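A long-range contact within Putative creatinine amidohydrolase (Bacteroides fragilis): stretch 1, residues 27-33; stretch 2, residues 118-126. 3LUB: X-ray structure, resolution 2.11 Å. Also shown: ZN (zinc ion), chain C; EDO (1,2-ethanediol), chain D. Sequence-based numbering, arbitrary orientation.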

# COMPACT_ATOMS: atom_id res chain seq x y z
N PRO F 27 0.12 14.33 -21.65
CA PRO F 27 -1.18 14.91 -21.44
C PRO F 27 -1.97 14.07 -20.40
O PRO F 27 -1.94 12.83 -20.42
CB PRO F 27 -1.83 14.90 -22.84
CG PRO F 27 -0.75 14.48 -23.79
CD PRO F 27 0.22 13.69 -22.96
N TRP F 28 -2.62 14.75 -19.46
CA TRP F 28 -3.34 14.06 -18.41
C TRP F 28 -4.69 14.71 -18.27
O TRP F 28 -4.82 15.94 -17.97
CB TRP F 28 -2.54 14.12 -17.11
CG TRP F 28 -2.95 13.11 -16.13
CD1 TRP F 28 -4.22 12.82 -15.73
CD2 TRP F 28 -2.09 12.22 -15.42
NE1 TRP F 28 -4.21 11.83 -14.79
CE2 TRP F 28 -2.92 11.44 -14.57
CE3 TRP F 28 -0.70 12.02 -15.38
CZ2 TRP F 28 -2.41 10.47 -13.70
CZ3 TRP F 28 -0.20 11.07 -14.53
CH2 TRP F 28 -1.06 10.29 -13.70
N GLY F 29 -5.70 13.89 -18.53
CA GLY F 29 -7.07 14.31 -18.59
C GLY F 29 -7.99 13.73 -17.53
O GLY F 29 -7.64 13.67 -16.36
N ALA F 30 -9.18 13.38 -17.97
CA ALA F 30 -10.26 12.89 -17.13
C ALA F 30 -11.29 12.28 -18.07
O ALA F 30 -11.31 12.62 -19.26
CB ALA F 30 -10.91 14.04 -16.30
N THR F 31 -12.12 11.39 -17.52
CA THR F 31 -13.31 10.83 -18.16
C THR F 31 -14.52 11.40 -17.36
O THR F 31 -14.84 10.96 -16.24
CB THR F 31 -13.21 9.29 -18.18
OG1 THR F 31 -11.94 8.91 -18.76
CG2 THR F 31 -14.39 8.62 -18.95
N GLU F 32 -15.18 12.39 -17.95
CA GLU F 32 -15.96 13.36 -17.20
C GLU F 32 -16.99 14.03 -18.09
O GLU F 32 -16.64 14.57 -19.12
CB GLU F 32 -15.04 14.45 -16.63
CG GLU F 32 -15.70 15.43 -15.68
CD GLU F 32 -14.82 16.60 -15.31
OE1 GLU F 32 -13.94 16.95 -16.13
OE2 GLU F 32 -15.02 17.20 -14.22
N PRO F 33 -18.26 14.01 -17.67
CA PRO F 33 -19.27 14.76 -18.41
C PRO F 33 -18.94 16.28 -18.45
O PRO F 33 -18.46 16.83 -17.45
CB PRO F 33 -20.55 14.52 -17.62
CG PRO F 33 -20.27 13.38 -16.70
CD PRO F 33 -18.81 13.32 -16.50
N SER F 118 -1.86 19.06 -18.03
CA SER F 118 -3.16 18.64 -17.58
C SER F 118 -4.28 19.40 -18.29
O SER F 118 -4.19 20.58 -18.56
CB SER F 118 -3.31 18.78 -16.05
OG SER F 118 -4.55 18.21 -15.60
N GLY F 119 -5.37 18.67 -18.55
CA GLY F 119 -6.60 19.24 -19.07
C GLY F 119 -7.67 19.34 -18.02
O GLY F 119 -8.73 19.86 -18.31
N HIS F 120 -7.39 18.88 -16.81
CA HIS F 120 -8.40 18.82 -15.76
C HIS F 120 -7.90 19.51 -14.47
O HIS F 120 -6.91 19.13 -13.90
CB HIS F 120 -8.79 17.37 -15.55
CG HIS F 120 -9.73 17.13 -14.41
ND1 HIS F 120 -10.96 17.75 -14.31
CD2 HIS F 120 -9.62 16.33 -13.32
CE1 HIS F 120 -11.56 17.35 -13.21
NE2 HIS F 120 -10.77 16.50 -12.58
N GLY F 121 -8.60 20.55 -14.04
CA GLY F 121 -8.20 21.32 -12.87
C GLY F 121 -8.28 20.57 -11.53
O GLY F 121 -7.65 20.97 -10.57
N GLY F 122 -9.04 19.48 -11.51
CA GLY F 122 -9.11 18.55 -10.38
C GLY F 122 -7.85 17.75 -10.16
O GLY F 122 -7.65 17.26 -9.06
N ASN F 123 -7.00 17.63 -11.18
CA ASN F 123 -5.71 16.98 -11.04
C ASN F 123 -4.67 17.90 -10.38
O ASN F 123 -4.56 19.08 -10.71
CB ASN F 123 -5.17 16.50 -12.40
CG ASN F 123 -6.09 15.51 -13.09
OD1 ASN F 123 -6.86 14.76 -12.44
ND2 ASN F 123 -5.99 15.46 -14.44
N ASN F 124 -3.93 17.34 -9.44
CA ASN F 124 -2.89 18.04 -8.68
C ASN F 124 -1.67 17.12 -8.59
O ASN F 124 -1.79 16.01 -8.13
CB ASN F 124 -3.42 18.38 -7.28
CG ASN F 124 -4.53 19.45 -7.30
OD1 ASN F 124 -4.28 20.59 -7.70
ND2 ASN F 124 -5.75 19.08 -6.87
N PHE F 125 -0.53 17.60 -9.09
CA PHE F 125 0.66 16.79 -9.25
C PHE F 125 1.85 17.21 -8.41
O PHE F 125 2.90 16.60 -8.52
CB PHE F 125 1.09 16.79 -10.74
CG PHE F 125 0.06 16.21 -11.65
CD1 PHE F 125 -0.12 14.83 -11.71
CD2 PHE F 125 -0.77 17.03 -12.41
CE1 PHE F 125 -1.12 14.27 -12.52
CE2 PHE F 125 -1.77 16.46 -13.22
CZ PHE F 125 -1.93 15.08 -13.27
N LYS F 126 1.71 18.27 -7.60
CA LYS F 126 2.86 18.80 -6.87
C LYS F 126 3.43 17.81 -5.87
O LYS F 126 4.65 17.67 -5.77
CB LYS F 126 2.52 20.13 -6.17
CG LYS F 126 2.24 21.30 -7.10
CD LYS F 126 1.94 22.55 -6.33
CE LYS F 126 1.78 23.76 -7.24
NZ LYS F 126 1.80 24.97 -6.37
ZN ZN C . -12.33 18.52 -16.00
C1 EDO D . -11.03 5.42 -18.31
O1 EDO D . -11.56 6.25 -19.35
C2 EDO D . -10.67 4.06 -18.91
O2 EDO D . -11.87 3.34 -19.24
O HOH W 1 -12.79 20.67 -17.11

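Residues 27-33 and 118-126, at least 88 positions apart in sequence where they touch, bury 338 Å² between them and share a zinc ion. The backbones meet where Trp28 and Ser118 form a parallel beta bridge, their CA atoms 4.7 Å apart and their side chains on the same face of the sheet. Gly119 N donates to Trp28 O (2.8 Å) in a nearly straight hydrogen bond, 165° at the hydrogen, and the same oxygen receives a CA-H...O contact from Ser118 CA at 3.2 Å. Beyond the bridge, a type I turn from His120 to Asn123, closed by Asn123 N to His120 O (3.1 Å), brings the Asn123 side chain back toward the first stretch.

One side chain bonds to the backbone across the contact: Asn123 ND2 donates to Gly29 O (3.1 Å, 169°), an amide reaching a carbonyl that lies past the bridge. The same nitrogen makes a weak hydrogen bond to Ser118 OG (3.3 Å), and Ser118 OG in turn donates to His120 O (3.1 Å), so Ser118 OG links the Asn123 side chain, through a weak bond, to the carbonyl of His120.

Apolar packing brings Phe125 CZ over one face of the Trp28 indole, 3.6 Å from Trp28 CD2. The Phe125 ring and the six-membered ring of Trp28 meet obliquely, centroids 4.9 Å apart and planes at 58°, and the pair gains from dispersion between two apolar surfaces. Ala30 CB sits over a face of the His120 imidazole, 4.1 Å from the ring centroid and 22° off its normal, a CH-pi contact made by a small methyl group.

A zinc ion joins the stretches: Glu32 OE1 (2.2 Å from ZN) and His120 ND1 (2.3 Å from ZN) supply one ligand from each, a carboxylate oxygen and an imidazole nitrogen. A water and an atom from elsewhere in the structure also bind it.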